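Local structure of sporozoite microneme protein essential for cell traversal (Plasmodium berghei, 4U5A) at residues F59-K64 and D180-L185; N66-I71 and D187-L192; S121-K126 and I171-P176. The protein is a microneme protein of the malaria sporozoite, essential for traversal of host cells, and is built as a four-helix bundle. One frame throughout, in Å; residues are numbered along the deposited sequence.

In the fold
Contacts 1 and 2 join the same two helices, 59-84 and 167-197, which run parallel along one flank of the bundle; their centres lie about 11 Å apart, and Lys64 of contact 1 touches Ile189 of contact 2. Both are partly buried and no hydrogen bond crosses either; contact 2 is purely aliphatic, while contact 1 adds the methylenes of Lys64 and the ring of Phe181. Contact 3 keeps helix 167-197 but pairs its earlier turns with the end of helix 88-126, running antiparallel. It is a surface contact, its centre about 17 Å from that of contact 1. Here aromatic and cationic groups meet, with Ile123 packing beside them on Phe173 and Ile174.

Contact 1: F59-K64 and D180-L185; sequences FVPEEK and DFIKNL
Two parallel helices of a four-helix bundle meet here, their axes 10.2 Å apart and inclined by only 8°, and no hydrogen bond passes between the segments. Apolar packing does most of the work. Ile182, with CG1 anti to its carbonyl carbon and chi2 turned to -58°, brings CD1 between two residues of the other helix, 3.7 Å from Pro61 CG and 3.9 Å from Val60 CG1. Pro61 suits this place near the beginning of its helix, where a missing N-H costs little and the compact ring offers a smooth apolar surface. Leu185 comes in one turn further on, its CD1 4.0 Å from Pro61 CB; that same methyl also lies over one face of the Phe181 ring, toward its rim. Phe36 of helix 10-39 and Leu112 of helix 88-126 close over Pro61 and Leu185 on the buried side.

Lys64 adds aliphatic packing with a polar end. Its chain bends at chi2 (-69°) and runs transverse to the helix axes, and NZ makes a weak hydrogen bond with Thr186 OG1. Lys64 CB rests 4.1 Å from Leu185 CB; the Lys64 and Ile182 side chains cross at about a right angle, with Lys64 CE 4.1 Å from Ile182 CG2.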
ATOM      1  N   PHE A  59      -4.679   6.763  -9.318  1.00 46.79           N
ATOM      2  CA  PHE A  59      -4.861   5.606 -10.189  1.00 51.20           C
ATOM      3  C   PHE A  59      -3.618   4.728 -10.260  1.00 51.15           C
ATOM      4  O   PHE A  59      -3.717   3.517 -10.463  1.00 37.17           O
ATOM      5  CB  PHE A  59      -5.270   6.056 -11.593  1.00 52.08           C
ATOM      6  CG  PHE A  59      -6.688   6.552 -11.680  1.00 70.52           C
ATOM      7  CD1 PHE A  59      -7.634   6.152 -10.745  1.00 77.49           C
ATOM      8  CD2 PHE A  59      -7.078   7.412 -12.696  1.00 65.96           C
ATOM      9  CE1 PHE A  59      -8.941   6.605 -10.819  1.00 76.49           C
ATOM     10  CE2 PHE A  59      -8.383   7.868 -12.775  1.00 64.90           C
ATOM     11  CZ  PHE A  59      -9.316   7.463 -11.836  1.00 74.90           C
ATOM     12  N   VAL A  60      -2.450   5.335 -10.090  1.00 37.99           N
ATOM     13  CA  VAL A  60      -1.199   4.592 -10.188  1.00 44.96           C
ATOM     14  C   VAL A  60      -0.980   3.622  -9.010  1.00 49.36           C
ATOM     15  O   VAL A  60      -0.599   2.475  -9.239  1.00 44.48           O
ATOM     16  CB  VAL A  60       0.009   5.552 -10.319  1.00 44.54           C
ATOM     17  CG1 VAL A  60       1.302   4.775 -10.508  1.00 38.41           C
ATOM     18  CG2 VAL A  60      -0.202   6.490 -11.487  1.00 49.31           C
ATOM     19  N   PRO A  61      -1.225   4.060  -7.754  1.00 51.69           N
ATOM     20  CA  PRO A  61      -1.041   3.096  -6.664  1.00 40.43           C
ATOM     21  C   PRO A  61      -1.954   1.880  -6.783  1.00 36.79           C
ATOM     22  O   PRO A  61      -1.544   0.788  -6.392  1.00 36.22           O
ATOM     23  CB  PRO A  61      -1.385   3.910  -5.411  1.00 32.18           C
ATOM     24  CG  PRO A  61      -1.086   5.307  -5.786  1.00 35.66           C
ATOM     25  CD  PRO A  61      -1.489   5.412  -7.226  1.00 53.41           C
ATOM     26  N   GLU A  62      -3.155   2.058  -7.330  1.00 38.51           N
ATOM     27  CA  GLU A  62      -4.076   0.939  -7.523  1.00 40.82           C
ATOM     28  C   GLU A  62      -3.512  -0.032  -8.543  1.00 37.66           C
ATOM     29  O   GLU A  62      -3.641  -1.244  -8.397  1.00 42.53           O
ATOM     30  CB  GLU A  62      -5.466   1.424  -7.967  1.00 41.07           C
ATOM     31  CG  GLU A  62      -6.498   0.295  -8.051  1.00 47.25           C
ATOM     32  CD  GLU A  62      -7.857   0.741  -8.538  1.00 71.02           C
ATOM     33  OE1 GLU A  62      -8.027   1.947  -8.817  1.00 83.81           O
ATOM     34  OE2 GLU A  62      -8.764  -0.118  -8.635  1.00 86.95           O
ATOM     35  N   GLU A  63      -2.874   0.511  -9.573  1.00 31.70           N
ATOM     36  CA  GLU A  63      -2.269  -0.320 -10.595  1.00 34.06           C
ATOM     37  C   GLU A  63      -1.136  -1.166 -10.029  1.00 37.85           C
ATOM     38  O   GLU A  63      -1.008  -2.342 -10.367  1.00 42.78           O
ATOM     39  CB  GLU A  63      -1.765   0.538 -11.756  1.00 40.61           C
ATOM     40  CG  GLU A  63      -2.877   1.208 -12.564  1.00 57.47           C
ATOM     41  CD  GLU A  63      -2.344   2.116 -13.661  1.00 65.97           C
ATOM     42  OE1 GLU A  63      -1.226   2.648 -13.500  1.00 65.05           O
ATOM     43  OE2 GLU A  63      -3.041   2.291 -14.684  1.00 81.84           O
ATOM     44  N   LYS A  64      -0.339  -0.573  -9.147  1.00 34.18           N
ATOM     45  CA  LYS A  64       0.784  -1.273  -8.537  1.00 31.86           C
ATOM     46  C   LYS A  64       0.319  -2.420  -7.647  1.00 35.27           C
ATOM     47  O   LYS A  64       0.964  -3.463  -7.574  1.00 35.67           O
ATOM     48  CB  LYS A  64       1.636  -0.299  -7.723  1.00 31.33           C
ATOM     49  CG  LYS A  64       2.308   0.791  -8.540  1.00 33.98           C
ATOM     50  CD  LYS A  64       3.402   0.206  -9.420  1.00 40.91           C
ATOM     51  CE  LYS A  64       4.044   1.265 -10.299  1.00 33.53           C
ATOM     52  NZ  LYS A  64       5.143   0.685 -11.115  1.00 50.50           N
ATOM     53  N   ASP A 180       7.978   9.371  -4.240  1.00 47.43           N
ATOM     54  CA  ASP A 180       8.593   8.458  -3.285  1.00 46.71           C
ATOM     55  C   ASP A 180       7.654   7.308  -2.934  1.00 42.56           C
ATOM     56  O   ASP A 180       8.095   6.178  -2.716  1.00 43.18           O
ATOM     57  CB  ASP A 180       9.003   9.218  -2.019  1.00 42.66           C
ATOM     58  CG  ASP A 180       8.938   8.357  -0.773  1.00 82.22           C
ATOM     59  OD1 ASP A 180       7.905   8.412  -0.070  1.00 89.02           O
ATOM     60  OD2 ASP A 180       9.914   7.625  -0.497  1.00 86.35           O
ATOM     61  N   PHE A 181       6.355   7.594  -2.920  1.00 39.27           N
ATOM     62  CA  PHE A 181       5.342   6.583  -2.631  1.00 28.65           C
ATOM     63  C   PHE A 181       5.332   5.531  -3.728  1.00 42.12           C
ATOM     64  O   PHE A 181       5.428   4.335  -3.456  1.00 45.22           O
ATOM     65  CB  PHE A 181       3.958   7.224  -2.512  1.00 27.76           C
ATOM     66  CG  PHE A 181       2.890   6.288  -2.022  1.00 29.14           C
ATOM     67  CD1 PHE A 181       3.212   5.180  -1.253  1.00 43.81           C
ATOM     68  CD2 PHE A 181       1.562   6.505  -2.353  1.00 37.38           C
ATOM     69  CE1 PHE A 181       2.224   4.317  -0.805  1.00 36.99           C
ATOM     70  CE2 PHE A 181       0.569   5.647  -1.912  1.00 35.28           C
ATOM     71  CZ  PHE A 181       0.902   4.551  -1.138  1.00 35.03           C
ATOM     72  N   ILE A 182       5.233   5.994  -4.970  1.00 43.30           N
ATOM     73  CA  ILE A 182       5.208   5.108  -6.124  1.00 38.78           C
ATOM     74  C   ILE A 182       6.526   4.352  -6.266  1.00 43.54           C
ATOM     75  O   ILE A 182       6.542   3.195  -6.684  1.00 43.78           O
ATOM     76  CB  ILE A 182       4.925   5.896  -7.421  1.00 34.86           C
ATOM     77  CG1 ILE A 182       3.655   6.737  -7.264  1.00 42.32           C
ATOM     78  CG2 ILE A 182       4.770   4.956  -8.605  1.00 25.51           C
ATOM     79  CD1 ILE A 182       2.415   5.920  -6.921  1.00 34.75           C
ATOM     80  N   LYS A 183       7.624   4.996  -5.886  1.00 41.43           N
ATOM     81  CA  LYS A 183       8.933   4.359  -5.945  1.00 39.30           C
ATOM     82  C   LYS A 183       8.984   3.189  -4.956  1.00 50.15           C
ATOM     83  O   LYS A 183       9.502   2.118  -5.277  1.00 41.10           O
ATOM     84  CB  LYS A 183      10.042   5.377  -5.664  1.00 38.07           C
ATOM     85  CG  LYS A 183      11.451   4.860  -5.927  1.00 41.53           C
ATOM     86  CD  LYS A 183      12.435   5.242  -4.838  1.00 64.63           C
ATOM     87  CE  LYS A 183      13.791   4.599  -5.102  1.00 70.90           C
ATOM     88  NZ  LYS A 183      14.815   4.981  -4.092  1.00 73.87           N
ATOM     89  N   ASN A 184       8.435   3.396  -3.761  1.00 39.32           N
ATOM     90  CA  ASN A 184       8.388   2.345  -2.746  1.00 46.02           C
ATOM     91  C   ASN A 184       7.517   1.170  -3.181  1.00 41.34           C
ATOM     92  O   ASN A 184       7.825   0.017  -2.883  1.00 37.18           O
ATOM     93  CB  ASN A 184       7.874   2.899  -1.411  1.00 43.99           C
ATOM     94  CG  ASN A 184       8.945   3.637  -0.632  1.00 41.81           C
ATOM     95  OD1 ASN A 184      10.117   3.264  -0.660  1.00 54.70           O
ATOM     96  ND2 ASN A 184       8.546   4.692   0.067  1.00 56.49           N
ATOM     97  N   LEU A 185       6.431   1.467  -3.889  1.00 37.12           N
ATOM     98  CA  LEU A 185       5.548   0.430  -4.413  1.00 35.60           C
ATOM     99  C   LEU A 185       6.229  -0.334  -5.541  1.00 41.30           C
ATOM    100  O   LEU A 185       6.018  -1.536  -5.710  1.00 42.04           O
ATOM    101  CB  LEU A 185       4.231   1.042  -4.902  1.00 35.17           C
ATOM    102  CG  LEU A 185       3.294   1.609  -3.832  1.00 35.90           C
ATOM    103  CD1 LEU A 185       2.105   2.314  -4.462  1.00 25.47           C
ATOM    104  CD2 LEU A 185       2.823   0.496  -2.911  1.00 29.68           C
TER

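Contact 2: N66-I71 and D187-L192; sequences NIIDGI and DLINDL
All four isoleucines share one shape: CG2 anti to the backbone N, CG1 anti to the carbonyl carbon, and an extended chi2 that carries CD1 away from its own backbone. In Ile189 the short CG2 branch and the longer CG1-CD1 arm therefore meet different partners on 66-71. Leu192 differs, with CG anti to its backbone N (chi1 174°) and chi2 turned to 63°, which brings CD2 forward to the opposite helix.

Ile189 is gripped from several sides. Its CD1 reaches Ile67 CG2 at 3.7 Å, the two side chains crossing at about a right angle. Its CG1 passes obliquely across Ile68, 3.6 Å from Ile68 CG1, while its CG2 faces Ile71 CD1 at 4.1 Å. Leu192 works one turn further along: its CD2 lies 3.6 Å from Ile68 CG2 and 4.0 Å from Ile71 CG2, and the Leu192 and Ile71 side chains slide past each other in opposite directions. Beta-branched isoleucine suits such a seam, because its methyl branch starts next to the backbone and helps fill the space between helices whose axes are 10.3 Å apart.

The buried side is completed by Phe21 and Ile25 of helix 10-39 against Ile68, and by Val101 and Ile105 of helix 88-126 against Leu192. Asp69 points away from the seam and hydrogen-bonds Ser22, and Asn66 OD1 hydrogen-bonds Lys29, both on helix 10-39.

Ile189 thus sits as a knob in a hole lined by Lys64, Ile67, Ile68 and Ile71, at positions i, i+3, i+4 and i+7. With axes only 8° from parallel, this is the knobs-into-holes packing characteristic of coiled coils and of helical bundles such as this one.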
ATOM      1  N   ASN A  66      -2.547  -3.973  -8.076  1.00 34.82           N
ATOM      2  CA  ASN A  66      -3.128  -4.959  -8.977  1.00 31.13           C
ATOM      3  C   ASN A  66      -2.035  -5.847  -9.566  1.00 31.96           C
ATOM      4  O   ASN A  66      -2.263  -7.016  -9.868  1.00 33.04           O
ATOM      5  CB  ASN A  66      -3.919  -4.271 -10.092  1.00 28.41           C
ATOM      6  CG  ASN A  66      -5.294  -3.799  -9.635  1.00 37.51           C
ATOM      7  OD1 ASN A  66      -5.826  -4.264  -8.626  1.00 42.20           O
ATOM      8  ND2 ASN A  66      -5.876  -2.869 -10.386  1.00 30.94           N
ATOM      9  N   ILE A  67      -0.838  -5.283  -9.703  1.00 30.39           N
ATOM     10  CA  ILE A  67       0.323  -6.028 -10.180  1.00 29.59           C
ATOM     11  C   ILE A  67       0.766  -7.060  -9.143  1.00 31.70           C
ATOM     12  O   ILE A  67       0.965  -8.230  -9.465  1.00 26.23           O
ATOM     13  CB  ILE A  67       1.501  -5.073 -10.496  1.00 39.93           C
ATOM     14  CG1 ILE A  67       1.151  -4.157 -11.672  1.00 35.74           C
ATOM     15  CG2 ILE A  67       2.774  -5.853 -10.789  1.00 32.04           C
ATOM     16  CD1 ILE A  67       2.254  -3.194 -12.046  1.00 31.73           C
ATOM     17  N   ILE A  68       0.917  -6.608  -7.900  1.00 35.99           N
ATOM     18  CA  ILE A  68       1.281  -7.477  -6.785  1.00 33.13           C
ATOM     19  C   ILE A  68       0.290  -8.626  -6.633  1.00 28.57           C
ATOM     20  O   ILE A  68       0.676  -9.788  -6.489  1.00 33.29           O
ATOM     21  CB  ILE A  68       1.350  -6.686  -5.464  1.00 29.42           C
ATOM     22  CG1 ILE A  68       2.382  -5.565  -5.568  1.00 26.25           C
ATOM     23  CG2 ILE A  68       1.668  -7.603  -4.294  1.00 29.46           C
ATOM     24  CD1 ILE A  68       2.459  -4.702  -4.330  1.00 27.28           C
ATOM     25  N   ASP A  69      -0.993  -8.287  -6.685  1.00 30.03           N
ATOM     26  CA  ASP A  69      -2.063  -9.272  -6.603  1.00 28.08           C
ATOM     27  C   ASP A  69      -1.963 -10.276  -7.745  1.00 34.77           C
ATOM     28  O   ASP A  69      -2.048 -11.482  -7.523  1.00 30.14           O
ATOM     29  CB  ASP A  69      -3.423  -8.564  -6.626  1.00 35.49           C
ATOM     30  CG  ASP A  69      -4.590  -9.502  -6.351  1.00 42.15           C
ATOM     31  OD1 ASP A  69      -4.366 -10.705  -6.104  1.00 57.46           O
ATOM     32  OD2 ASP A  69      -5.743  -9.023  -6.374  1.00 64.75           O
ATOM     33  N   GLY A  70      -1.751  -9.779  -8.960  1.00 35.26           N
ATOM     34  CA  GLY A  70      -1.705 -10.650 -10.119  1.00 29.38           C
ATOM     35  C   GLY A  70      -0.446 -11.490 -10.215  1.00 30.95           C
ATOM     36  O   GLY A  70      -0.500 -12.642 -10.650  1.00 26.96           O
ATOM     37  N   ILE A  71       0.682 -10.924  -9.790  1.00 27.29           N
ATOM     38  CA  ILE A  71       1.954 -11.639  -9.814  1.00 24.53           C
ATOM     39  C   ILE A  71       1.912 -12.842  -8.879  1.00 35.01           C
ATOM     40  O   ILE A  71       2.382 -13.930  -9.227  1.00 38.38           O
ATOM     41  CB  ILE A  71       3.140 -10.716  -9.445  1.00 35.38           C
ATOM     42  CG1 ILE A  71       3.487  -9.805 -10.627  1.00 39.09           C
ATOM     43  CG2 ILE A  71       4.375 -11.526  -9.089  1.00 31.03           C
ATOM     44  CD1 ILE A  71       4.656  -8.873 -10.362  1.00 34.59           C
ATOM     45  N   ASP A 187       9.579  -0.792  -5.924  1.00 43.61           N
ATOM     46  CA  ASP A 187      10.636  -1.624  -5.362  1.00 45.16           C
ATOM     47  C   ASP A 187      10.066  -2.811  -4.590  1.00 42.00           C
ATOM     48  O   ASP A 187      10.710  -3.853  -4.473  1.00 37.93           O
ATOM     49  CB  ASP A 187      11.550  -0.785  -4.469  1.00 41.84           C
ATOM     50  CG  ASP A 187      12.288   0.292  -5.245  1.00 62.16           C
ATOM     51  OD1 ASP A 187      12.271   0.242  -6.494  1.00 68.63           O
ATOM     52  OD2 ASP A 187      12.879   1.190  -4.608  1.00 62.14           O
ATOM     53  N   LEU A 188       8.851  -2.648  -4.073  1.00 41.50           N
ATOM     54  CA  LEU A 188       8.165  -3.722  -3.366  1.00 33.68           C
ATOM     55  C   LEU A 188       7.789  -4.828  -4.340  1.00 40.76           C
ATOM     56  O   LEU A 188       7.908  -6.014  -4.031  1.00 38.02           O
ATOM     57  CB  LEU A 188       6.921  -3.186  -2.659  1.00 32.52           C
ATOM     58  CG  LEU A 188       6.280  -4.081  -1.598  1.00 46.05           C
ATOM     59  CD1 LEU A 188       7.320  -4.563  -0.602  1.00 47.86           C
ATOM     60  CD2 LEU A 188       5.173  -3.327  -0.883  1.00 37.20           C
ATOM     61  N   ILE A 189       7.344  -4.420  -5.523  1.00 33.05           N
ATOM     62  CA  ILE A 189       7.051  -5.345  -6.609  1.00 32.17           C
ATOM     63  C   ILE A 189       8.328  -6.091  -6.986  1.00 40.16           C
ATOM     64  O   ILE A 189       8.298  -7.282  -7.297  1.00 39.80           O
ATOM     65  CB  ILE A 189       6.470  -4.606  -7.835  1.00 39.18           C
ATOM     66  CG1 ILE A 189       5.042  -4.133  -7.546  1.00 27.15           C
ATOM     67  CG2 ILE A 189       6.501  -5.486  -9.081  1.00 34.10           C
ATOM     68  CD1 ILE A 189       4.422  -3.330  -8.677  1.00 23.95           C
ATOM     69  N   ASN A 190       9.455  -5.389  -6.935  1.00 36.27           N
ATOM     70  CA  ASN A 190      10.737  -6.003  -7.251  1.00 43.53           C
ATOM     71  C   ASN A 190      11.139  -7.014  -6.176  1.00 46.63           C
ATOM     72  O   ASN A 190      11.660  -8.084  -6.491  1.00 55.08           O
ATOM     73  CB  ASN A 190      11.819  -4.934  -7.415  1.00 40.72           C
ATOM     74  CG  ASN A 190      13.132  -5.503  -7.923  1.00 58.73           C
ATOM     75  OD1 ASN A 190      13.225  -5.952  -9.065  1.00 55.70           O
ATOM     76  ND2 ASN A 190      14.158  -5.476  -7.080  1.00 64.59           N
ATOM     77  N   ASP A 191      10.889  -6.676  -4.913  1.00 47.40           N
ATOM     78  CA  ASP A 191      11.173  -7.590  -3.808  1.00 48.77           C
ATOM     79  C   ASP A 191      10.314  -8.850  -3.895  1.00 40.03           C
ATOM     80  O   ASP A 191      10.783  -9.951  -3.606  1.00 36.83           O
ATOM     81  CB  ASP A 191      10.950  -6.901  -2.457  1.00 48.92           C
ATOM     82  CG  ASP A 191      11.976  -5.818  -2.173  1.00 66.25           C
ATOM     83  OD1 ASP A 191      13.089  -5.881  -2.739  1.00 71.43           O
ATOM     84  OD2 ASP A 191      11.670  -4.906  -1.374  1.00 64.01           O
ATOM     85  N   LEU A 192       9.060  -8.678  -4.301  1.00 42.11           N
ATOM     86  CA  LEU A 192       8.134  -9.796  -4.459  1.00 37.23           C
ATOM     87  C   LEU A 192       8.599 -10.755  -5.553  1.00 37.96           C
ATOM     88  O   LEU A 192       8.566 -11.973  -5.383  1.00 39.52           O
ATOM     89  CB  LEU A 192       6.730  -9.282  -4.775  1.00 32.99           C
ATOM     90  CG  LEU A 192       5.672 -10.340  -5.102  1.00 30.45           C
ATOM     91  CD1 LEU A 192       5.427 -11.249  -3.914  1.00 37.34           C
ATOM     92  CD2 LEU A 192       4.378  -9.675  -5.532  1.00 30.53           C
TER

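Contact 3: S121-K126 and I171-P176; sequences SHIILK and INFITP
The Phe173 ring carries Lys126 over one face and His122 at its edge. Lys126 CD sits almost on the ring normal, 3.6 Å from the centroid of the Phe173 ring, a CH-pi contact made by a chain that stays extended until it bends at chi4. That bend leaves Lys126 NZ 4.8 Å from the same centroid and 29° from the normal, an off-centre cation-pi interaction beside the methylene contact. At the edge, Phe173 CZ points into the centre of the His122 face, 3.7 Å above its plane. The rings form a T-shaped pair, with planes at 83°. In Phe173, CG anti to the backbone N (chi1 178°) carries the ring across the gap; His122, likewise anti, turns its face to CZ. At this partly exposed end of the four-helix bundle a long lysine can cover a phenylalanine with its methylenes and keep its charge near the surface, while the flat histidine accepts the ring edge.

Ile123 adds an apolar flank: its CG1 is 3.9 Å from Phe173 CE2, and its CD1 is 3.9 Å from Ile174 CG2. Pro176, with no N-H to give to the preceding turn, kinks the helix.

The last turns of helix 88-126 and an early part of helix 167-197 run antiparallel here. Helix 148-155 reaches His122 through Leu154, and helix 49-57 packs Leu54 and Tyr57 on Ile174.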
ATOM      1  N   SER A 121      -1.920  13.895   6.301  1.00 61.08           N
ATOM      2  CA  SER A 121      -2.160  14.921   7.311  1.00 50.59           C
ATOM      3  C   SER A 121      -1.331  16.168   7.018  1.00 50.16           C
ATOM      4  O   SER A 121      -1.827  17.296   7.098  1.00 48.64           O
ATOM      5  CB  SER A 121      -1.846  14.391   8.713  1.00 44.43           C
ATOM      6  OG  SER A 121      -2.754  13.371   9.095  1.00 50.00           O
ATOM      7  N   HIS A 122      -0.066  15.948   6.669  1.00 43.81           N
ATOM      8  CA  HIS A 122       0.845  17.033   6.329  1.00 41.25           C
ATOM      9  C   HIS A 122       0.312  17.860   5.153  1.00 55.04           C
ATOM     10  O   HIS A 122       0.356  19.098   5.176  1.00 61.06           O
ATOM     11  CB  HIS A 122       2.230  16.464   6.006  1.00 35.26           C
ATOM     12  CG  HIS A 122       3.319  17.487   5.980  1.00 47.50           C
ATOM     13  ND1 HIS A 122       3.116  18.809   6.320  1.00 62.11           N
ATOM     14  CD2 HIS A 122       4.632  17.385   5.655  1.00 45.47           C
ATOM     15  CE1 HIS A 122       4.250  19.473   6.204  1.00 48.83           C
ATOM     16  NE2 HIS A 122       5.188  18.631   5.802  1.00 43.94           N
ATOM     17  N   ILE A 123      -0.196  17.173   4.130  1.00 52.60           N
ATOM     18  CA  ILE A 123      -0.740  17.846   2.953  1.00 59.59           C
ATOM     19  C   ILE A 123      -1.986  18.663   3.299  1.00 59.46           C
ATOM     20  O   ILE A 123      -2.102  19.826   2.900  1.00 49.20           O
ATOM     21  CB  ILE A 123      -1.086  16.840   1.831  1.00 59.30           C
ATOM     22  CG1 ILE A 123       0.192  16.235   1.237  1.00 62.88           C
ATOM     23  CG2 ILE A 123      -1.897  17.512   0.733  1.00 38.46           C
ATOM     24  CD1 ILE A 123      -0.059  15.077   0.287  1.00 44.03           C
ATOM     25  N   ILE A 124      -2.917  18.054   4.031  1.00 54.37           N
ATOM     26  CA  ILE A 124      -4.138  18.750   4.438  1.00 57.73           C
ATOM     27  C   ILE A 124      -3.805  19.999   5.247  1.00 65.62           C
ATOM     28  O   ILE A 124      -4.391  21.054   5.025  1.00 65.05           O
ATOM     29  CB  ILE A 124      -5.087  17.838   5.250  1.00 59.24           C
ATOM     30  CG1 ILE A 124      -5.841  16.889   4.312  1.00 54.13           C
ATOM     31  CG2 ILE A 124      -6.108  18.662   6.004  1.00 57.83           C
ATOM     32  CD1 ILE A 124      -6.798  15.934   5.018  1.00 55.34           C
ATOM     33  N   LEU A 125      -2.852  19.888   6.167  1.00 62.95           N
ATOM     34  CA  LEU A 125      -2.458  21.045   6.961  1.00 57.26           C
ATOM     35  C   LEU A 125      -1.816  22.149   6.117  1.00 62.32           C
ATOM     36  O   LEU A 125      -2.236  23.307   6.187  1.00 68.58           O
ATOM     37  CB  LEU A 125      -1.498  20.632   8.079  1.00 56.47           C
ATOM     38  CG  LEU A 125      -2.127  19.912   9.271  1.00 61.36           C
ATOM     39  CD1 LEU A 125      -1.121  19.724  10.397  1.00 53.09           C
ATOM     40  CD2 LEU A 125      -3.332  20.692   9.758  1.00 47.78           C
ATOM     41  N   LYS A 126      -0.804  21.799   5.327  1.00 58.65           N
ATOM     42  CA  LYS A 126      -0.031  22.813   4.608  1.00 53.69           C
ATOM     43  C   LYS A 126      -0.860  23.596   3.587  1.00 68.56           C
ATOM     44  O   LYS A 126      -0.602  24.778   3.355  1.00 78.63           O
ATOM     45  CB  LYS A 126       1.183  22.181   3.921  1.00 53.94           C
ATOM     46  CG  LYS A 126       2.114  23.201   3.265  1.00 47.65           C
ATOM     47  CD  LYS A 126       3.410  22.561   2.790  1.00 51.00           C
ATOM     48  CE  LYS A 126       4.405  23.601   2.285  1.00 63.38           C
ATOM     49  NZ  LYS A 126       3.952  24.290   1.047  1.00 77.20           N
ATOM     50  N   ILE A 171       1.815  21.276  -6.540  1.00 54.19           N
ATOM     51  CA  ILE A 171       2.558  20.311  -7.342  1.00 61.68           C
ATOM     52  C   ILE A 171       3.980  20.204  -6.808  1.00 56.76           C
ATOM     53  O   ILE A 171       4.494  19.099  -6.593  1.00 63.96           O
ATOM     54  CB  ILE A 171       2.603  20.694  -8.848  1.00 60.70           C
ATOM     55  CG1 ILE A 171       1.347  20.216  -9.584  1.00 50.84           C
ATOM     56  CG2 ILE A 171       3.750  20.002  -9.541  1.00 47.69           C
ATOM     57  CD1 ILE A 171       0.093  20.955  -9.259  1.00 49.56           C
ATOM     58  N   ASN A 172       4.593  21.354  -6.543  1.00 55.00           N
ATOM     59  CA  ASN A 172       5.963  21.374  -6.049  1.00 67.07           C
ATOM     60  C   ASN A 172       6.112  20.682  -4.696  1.00 57.69           C
ATOM     61  O   ASN A 172       7.180  20.165  -4.371  1.00 63.51           O
ATOM     62  CB  ASN A 172       6.465  22.819  -5.951  1.00 75.98           C
ATOM     63  CG  ASN A 172       7.767  22.938  -5.176  1.00 87.53           C
ATOM     64  OD1 ASN A 172       8.759  22.280  -5.497  1.00 86.27           O
ATOM     65  ND2 ASN A 172       7.765  23.769  -4.139  1.00 85.02           N
ATOM     66  N   PHE A 173       5.032  20.634  -3.922  1.00 49.23           N
ATOM     67  CA  PHE A 173       5.103  20.017  -2.603  1.00 56.93           C
ATOM     68  C   PHE A 173       4.801  18.523  -2.612  1.00 58.41           C
ATOM     69  O   PHE A 173       5.487  17.744  -1.951  1.00 46.08           O
ATOM     70  CB  PHE A 173       4.158  20.712  -1.627  1.00 49.60           C
ATOM     71  CG  PHE A 173       4.144  20.090  -0.259  1.00 53.92           C
ATOM     72  CD1 PHE A 173       5.270  20.146   0.549  1.00 52.50           C
ATOM     73  CD2 PHE A 173       3.012  19.450   0.218  1.00 51.83           C
ATOM     74  CE1 PHE A 173       5.267  19.574   1.808  1.00 48.60           C
ATOM     75  CE2 PHE A 173       3.000  18.880   1.478  1.00 54.11           C
ATOM     76  CZ  PHE A 173       4.130  18.941   2.274  1.00 51.03           C
ATOM     77  N   ILE A 174       3.773  18.118  -3.351  1.00 59.65           N
ATOM     78  CA  ILE A 174       3.357  16.722  -3.316  1.00 50.82           C
ATOM     79  C   ILE A 174       4.122  15.862  -4.318  1.00 56.69           C
ATOM     80  O   ILE A 174       4.059  14.635  -4.249  1.00 61.55           O
ATOM     81  CB  ILE A 174       1.841  16.565  -3.578  1.00 45.92           C
ATOM     82  CG1 ILE A 174       1.502  16.909  -5.028  1.00 61.38           C
ATOM     83  CG2 ILE A 174       1.030  17.417  -2.611  1.00 40.92           C
ATOM     84  CD1 ILE A 174       0.045  16.700  -5.359  1.00 60.61           C
ATOM     85  N   THR A 175       4.839  16.489  -5.248  1.00 53.70           N
ATOM     86  CA  THR A 175       5.599  15.710  -6.228  1.00 61.73           C
ATOM     87  C   THR A 175       6.689  14.834  -5.577  1.00 54.86           C
ATOM     88  O   THR A 175       6.795  13.652  -5.907  1.00 51.00           O
ATOM     89  CB  THR A 175       6.237  16.618  -7.313  1.00 61.49           C
ATOM     90  OG1 THR A 175       5.210  17.148  -8.161  1.00 63.78           O
ATOM     91  CG2 THR A 175       7.222  15.834  -8.164  1.00 51.14           C
ATOM     92  N   PRO A 176       7.497  15.390  -4.648  1.00 61.17           N
ATOM     93  CA  PRO A 176       8.467  14.467  -4.041  1.00 59.50           C
ATOM     94  C   PRO A 176       7.813  13.371  -3.202  1.00 55.38           C
ATOM     95  O   PRO A 176       8.268  12.229  -3.231  1.00 55.18           O
ATOM     96  CB  PRO A 176       9.313  15.374  -3.142  1.00 44.79           C
ATOM     97  CG  PRO A 176       9.122  16.743  -3.655  1.00 58.60           C
ATOM     98  CD  PRO A 176       7.767  16.795  -4.287  1.00 59.35           C
TER